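Side-chain contacts in oxidoreductase, zinc-binding dehydrogenase family (PDB 5K1S), which is a zinc-containing medium-chain reductase involved in the alternative de novo route to isovaleryl coenzyme A in Myxococcus xanthus: residues V187-A192 with S199-A204; V211-S216 with Q222-A227. All coordinates share one frame; numbering follows the deposited sequence.

Contact 1 of 2, residues V187-A192 with S199-A204; sequences VLITGA and SSVQLA
Ile189 of strand 186-190 meets Val201 of helix 195-206, and Val187 meets Ala204 farther along the helix, in the first beta-alpha-beta unit of a Rossmann-type nucleotide-binding domain. The strand and helix segments run nearly antiparallel, at 168°, with axes 9.6 Å apart. That is the first half of a beta-alpha-beta crossover: the chain leaves the strand, turns through Gly191 and Ala192, and comes back as the helix.

Ile189 makes the main contact. Its CG1 stands beside the backbone N, chi1 -57°, and the extended second torsion, chi2 174°, carries CD1 out to the helix. CD1 ends 3.6 Å from Val201 CG2, and the two side chains cross obliquely. The same methyl also touches the helix backbone, 3.6 Å from Val201 N. On the preceding residue it meets Ser200 CB at 4.0 Å. The serine thus offers carbon to the isoleucine, while its OG is hydrogen-bonded to Val196 O one turn back in the helix.

Val201 uses one branch for both of its partners. CG2 touches Ile189 CD1 and Ala192 CB, which reach it from different directions, so Ala192, two residues past the strand, is also tied to the helix. At the other end of the contact Val187 points toward the helix, where Ala204 presents its CB. Val211 of the next strand lies against both Ile189 and Ala204, and helix 165-178 touches the helix through Ala171, which packs on Ser200. No hydrogen bond joins the two segments. The last link is apolar, between Val187 CG2 and Ala204 CB at 4.3 Å.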
loop_
_atom_site.group_PDB
_atom_site.type_symbol
_atom_site.label_atom_id
_atom_site.label_comp_id
_atom_site.label_asym_id
_atom_site.label_seq_id
_atom_site.Cartn_x
_atom_site.Cartn_y
_atom_site.Cartn_z
ATOM N N VAL A 187 -14.350 -2.969 -9.272
ATOM C CA VAL A 187 -13.056 -2.343 -9.517
ATOM C C VAL A 187 -13.282 -0.903 -9.951
ATOM O O VAL A 187 -14.080 -0.637 -10.860
ATOM C CB VAL A 187 -12.253 -3.113 -10.580
ATOM C CG1 VAL A 187 -10.865 -2.504 -10.745
ATOM C CG2 VAL A 187 -12.158 -4.587 -10.212
ATOM N N LEU A 188 -12.578 0.021 -9.306
ATOM C CA LEU A 188 -12.568 1.422 -9.697
ATOM C C LEU A 188 -11.280 1.713 -10.454
ATOM O O LEU A 188 -10.190 1.369 -9.985
ATOM C CB LEU A 188 -12.680 2.334 -8.474
ATOM C CG LEU A 188 -12.573 3.837 -8.740
ATOM C CD1 LEU A 188 -13.703 4.307 -9.643
ATOM C CD2 LEU A 188 -12.569 4.610 -7.433
ATOM N N ILE A 189 -11.405 2.340 -11.619
ATOM C CA ILE A 189 -10.260 2.672 -12.457
ATOM C C ILE A 189 -10.329 4.156 -12.783
ATOM O O ILE A 189 -11.338 4.631 -13.318
ATOM C CB ILE A 189 -10.224 1.837 -13.749
ATOM C CG1 ILE A 189 -10.218 0.340 -13.416
ATOM C CG2 ILE A 189 -8.999 2.207 -14.585
ATOM C CD1 ILE A 189 -10.326 -0.569 -14.630
ATOM N N THR A 190 -9.267 4.883 -12.457
ATOM C CA THR A 190 -9.114 6.271 -12.858
ATOM C C THR A 190 -8.259 6.346 -14.117
ATOM O O THR A 190 -7.486 5.435 -14.426
ATOM C CB THR A 190 -8.477 7.102 -11.741
ATOM O OG1 THR A 190 -7.126 6.675 -11.531
ATOM C CG2 THR A 190 -9.262 6.948 -10.445
ATOM N N GLY A 191 -8.407 7.447 -14.845
ATOM C CA GLY A 191 -7.717 7.577 -16.122
ATOM C C GLY A 191 -7.965 6.405 -17.042
ATOM O O GLY A 191 -7.067 5.991 -17.785
ATOM N N ALA A 192 -9.179 5.851 -17.006
ATOM C CA ALA A 192 -9.473 4.649 -17.776
ATOM C C ALA A 192 -9.281 4.873 -19.270
ATOM O O ALA A 192 -8.996 3.921 -20.006
ATOM C CB ALA A 192 -10.899 4.182 -17.490
ATOM N N SER A 199 -6.505 -1.196 -21.028
ATOM C CA SER A 199 -6.111 -2.583 -20.808
ATOM C C SER A 199 -6.614 -3.090 -19.464
ATOM O O SER A 199 -7.051 -4.241 -19.351
ATOM C CB SER A 199 -4.593 -2.721 -20.903
ATOM O OG SER A 199 -4.143 -2.504 -22.229
ATOM N N SER A 200 -6.562 -2.244 -18.432
ATOM C CA SER A 200 -7.045 -2.655 -17.118
ATOM C C SER A 200 -8.544 -2.925 -17.143
ATOM O O SER A 200 -9.012 -3.919 -16.574
ATOM C CB SER A 200 -6.710 -1.583 -16.080
ATOM O OG SER A 200 -5.311 -1.370 -16.002
ATOM N N VAL A 201 -9.314 -2.051 -17.797
ATOM C CA VAL A 201 -10.758 -2.257 -17.914
ATOM C C VAL A 201 -11.044 -3.639 -18.489
ATOM O O VAL A 201 -11.780 -4.441 -17.901
ATOM C CB VAL A 201 -11.392 -1.150 -18.776
ATOM C CG1 VAL A 201 -12.847 -1.479 -19.113
ATOM C CG2 VAL A 201 -11.310 0.190 -18.060
ATOM N N GLN A 202 -10.465 -3.932 -19.654
ATOM C CA GLN A 202 -10.683 -5.229 -20.285
ATOM C C GLN A 202 -10.247 -6.361 -19.366
ATOM O O GLN A 202 -10.980 -7.338 -19.170
ATOM C CB GLN A 202 -9.923 -5.304 -21.609
ATOM C CG GLN A 202 -10.320 -4.249 -22.625
ATOM C CD GLN A 202 -9.524 -4.363 -23.906
ATOM O OE1 GLN A 202 -9.871 -5.137 -24.799
ATOM N NE2 GLN A 202 -8.442 -3.598 -24.003
ATOM N N LEU A 203 -9.049 -6.246 -18.792
ATOM C CA LEU A 203 -8.518 -7.327 -17.971
ATOM C C LEU A 203 -9.388 -7.560 -16.741
ATOM O O LEU A 203 -9.586 -8.705 -16.320
ATOM C CB LEU A 203 -7.077 -7.010 -17.566
ATOM C CG LEU A 203 -6.282 -8.130 -16.893
ATOM C CD1 LEU A 203 -6.222 -9.376 -17.767
ATOM C CD2 LEU A 203 -4.878 -7.645 -16.571
ATOM N N ALA A 204 -9.918 -6.486 -16.153
ATOM C CA ALA A 204 -10.805 -6.635 -15.005
ATOM C C ALA A 204 -12.113 -7.303 -15.412
ATOM O O ALA A 204 -12.539 -8.286 -14.795
ATOM C CB ALA A 204 -11.068 -5.272 -14.367
#

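Contact 2 of 2, residues V211-S216 with Q222-A227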
loop_
_atom_site.group_PDB
_atom_site.type_symbol
_atom_site.label_atom_id
_atom_site.label_comp_id
_atom_site.label_asym_id
_atom_site.label_seq_id
_atom_site.Cartn_x
_atom_site.Cartn_y
_atom_site.Cartn_z
ATOM N N VAL A 211 -16.649 -3.271 -13.440
ATOM C CA VAL A 211 -15.685 -2.198 -13.654
ATOM C C VAL A 211 -16.419 -0.865 -13.630
ATOM O O VAL A 211 -17.417 -0.685 -14.338
ATOM C CB VAL A 211 -14.927 -2.381 -14.980
ATOM C CG1 VAL A 211 -13.868 -1.298 -15.145
ATOM C CG2 VAL A 211 -14.297 -3.767 -15.046
ATOM N N ILE A 212 -15.919 0.064 -12.818
ATOM C CA ILE A 212 -16.408 1.438 -12.772
ATOM C C ILE A 212 -15.251 2.329 -13.199
ATOM O O ILE A 212 -14.255 2.455 -12.475
ATOM C CB ILE A 212 -16.921 1.825 -11.378
ATOM C CG1 ILE A 212 -18.091 0.923 -10.976
ATOM C CG2 ILE A 212 -17.340 3.298 -11.354
ATOM C CD1 ILE A 212 -18.588 1.141 -9.558
ATOM N N ALA A 213 -15.376 2.946 -14.371
ATOM C CA ALA A 213 -14.323 3.774 -14.939
ATOM C C ALA A 213 -14.602 5.247 -14.669
ATOM O O ALA A 213 -15.755 5.687 -14.687
ATOM C CB ALA A 213 -14.201 3.535 -16.445
ATOM N N VAL A 214 -13.536 6.006 -14.424
ATOM C CA VAL A 214 -13.617 7.444 -14.185
ATOM C C VAL A 214 -12.700 8.123 -15.190
ATOM O O VAL A 214 -11.470 8.067 -15.056
ATOM C CB VAL A 214 -13.228 7.814 -12.747
ATOM C CG1 VAL A 214 -13.257 9.328 -12.553
ATOM C CG2 VAL A 214 -14.158 7.129 -11.755
ATOM N N THR A 215 -13.289 8.768 -16.191
ATOM C CA THR A 215 -12.540 9.476 -17.217
ATOM C C THR A 215 -12.773 10.976 -17.099
ATOM O O THR A 215 -13.790 11.433 -16.569
ATOM C CB THR A 215 -12.937 9.001 -18.620
ATOM O OG1 THR A 215 -12.153 9.694 -19.601
ATOM C CG2 THR A 215 -14.417 9.258 -18.884
ATOM N N SER A 216 -11.806 11.741 -17.605
ATOM C CA SER A 216 -11.937 13.192 -17.629
ATOM C C SER A 216 -12.740 13.656 -18.838
ATOM O O SER A 216 -13.595 14.540 -18.716
ATOM C CB SER A 216 -10.554 13.842 -17.629
ATOM O OG SER A 216 -9.778 13.378 -18.719
ATOM N N GLN A 222 -18.239 6.024 -24.870
ATOM C CA GLN A 222 -18.587 4.993 -25.841
ATOM C C GLN A 222 -17.493 3.940 -25.960
ATOM O O GLN A 222 -17.781 2.780 -26.275
ATOM C CB GLN A 222 -18.856 5.629 -27.206
ATOM N N ALA A 223 -16.238 4.319 -25.712
ATOM C CA ALA A 223 -15.139 3.364 -25.793
ATOM C C ALA A 223 -15.010 2.557 -24.506
ATOM O O ALA A 223 -14.954 1.323 -24.542
ATOM C CB ALA A 223 -13.831 4.094 -26.100
ATOM N N LEU A 224 -14.963 3.239 -23.359
ATOM C CA LEU A 224 -14.829 2.538 -22.086
ATOM C C LEU A 224 -15.957 1.533 -21.890
ATOM O O LEU A 224 -15.726 0.412 -21.420
ATOM C CB LEU A 224 -14.800 3.544 -20.935
ATOM C CG LEU A 224 -13.599 4.493 -20.912
ATOM C CD1 LEU A 224 -13.769 5.545 -19.829
ATOM C CD2 LEU A 224 -12.301 3.724 -20.708
ATOM N N LYS A 225 -17.185 1.913 -22.245
ATOM C CA LYS A 225 -18.301 0.979 -22.152
ATOM C C LYS A 225 -18.081 -0.219 -23.068
ATOM O O LYS A 225 -18.195 -1.374 -22.641
ATOM C CB LYS A 225 -19.608 1.692 -22.498
ATOM N N GLU A 226 -17.759 0.038 -24.338
ATOM C CA GLU A 226 -17.490 -1.053 -25.269
ATOM C C GLU A 226 -16.277 -1.866 -24.839
ATOM O O GLU A 226 -16.174 -3.051 -25.176
ATOM C CB GLU A 226 -17.281 -0.499 -26.679
ATOM N N ALA A 227 -15.356 -1.255 -24.096
ATOM C CA ALA A 227 -14.157 -1.943 -23.635
ATOM C C ALA A 227 -14.420 -2.880 -22.464
ATOM O O ALA A 227 -13.482 -3.538 -22.001
ATOM C CB ALA A 227 -13.089 -0.919 -23.241
#
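Leu224 reaches from helix 221-226 to Ala213 and Thr215 on strand 210-215. It is the one helix residue here that touches the strand segment. Its CB leaves the helix toward the strand, and CG follows. CB and CG serve as the stem and make no close approach to the strand. The chain then forks at CG. The extended second torsion, 173°, sends CD1 forward to the strand.

CD1 does all the touching. It lies 3.8 Å from Thr215 CB and 3.9 Å from Thr215 CG2. It is also 4.0 Å from Ala213 CB. The two strand residues alternate with Val214, whose CB points away, so Ala213 and Thr215 face the helix together and share one methyl. CD2 takes the other direction, where it packs on the backbone of Ala192.

Thr215 turns its carbon atoms to the leucine. With OG1 anti to the backbone N (chi1 -178°), CB and CG2 are left to meet CD1. The hydroxyl makes a weak hydrogen bond to Ser193 OG, in the loop after the preceding strand. The leucine also lies against Leu198 of helix 195-206 and Val232 of strand 231-234, which place it among neighbouring elements of the domain. There is no hydrogen bond across the contact, and all three touching residues are buried. A helix packed by a leucine on the preceding strand of a parallel sheet in this way belongs to a beta-alpha-beta unit, here 210-215, 221-226 and 231-234, of the Rossmann-type fold.

Overall arrangement
Contact 1 closes before contact 2 opens along the chain, and their centres lie about 8 Å apart. Strands 186-190 and 210-215 are neighbours in the six-stranded parallel sheet, whose strand order is 3-2-1-4-5-6. Probable backbone hydrogen bonds from Ile212 N to Val187 O and from Val214 N to Ile189 O join the two strand segments. Helix 195-206 is followed by strand 210-215, and the two beta-alpha-beta units share that strand. Gln202 CG of helix 195-206 also packs on Ala227 O, just after helix 221-226. Both contacts belong to the Rossmann-type domain, which in this family generally binds the nicotinamide cofactor.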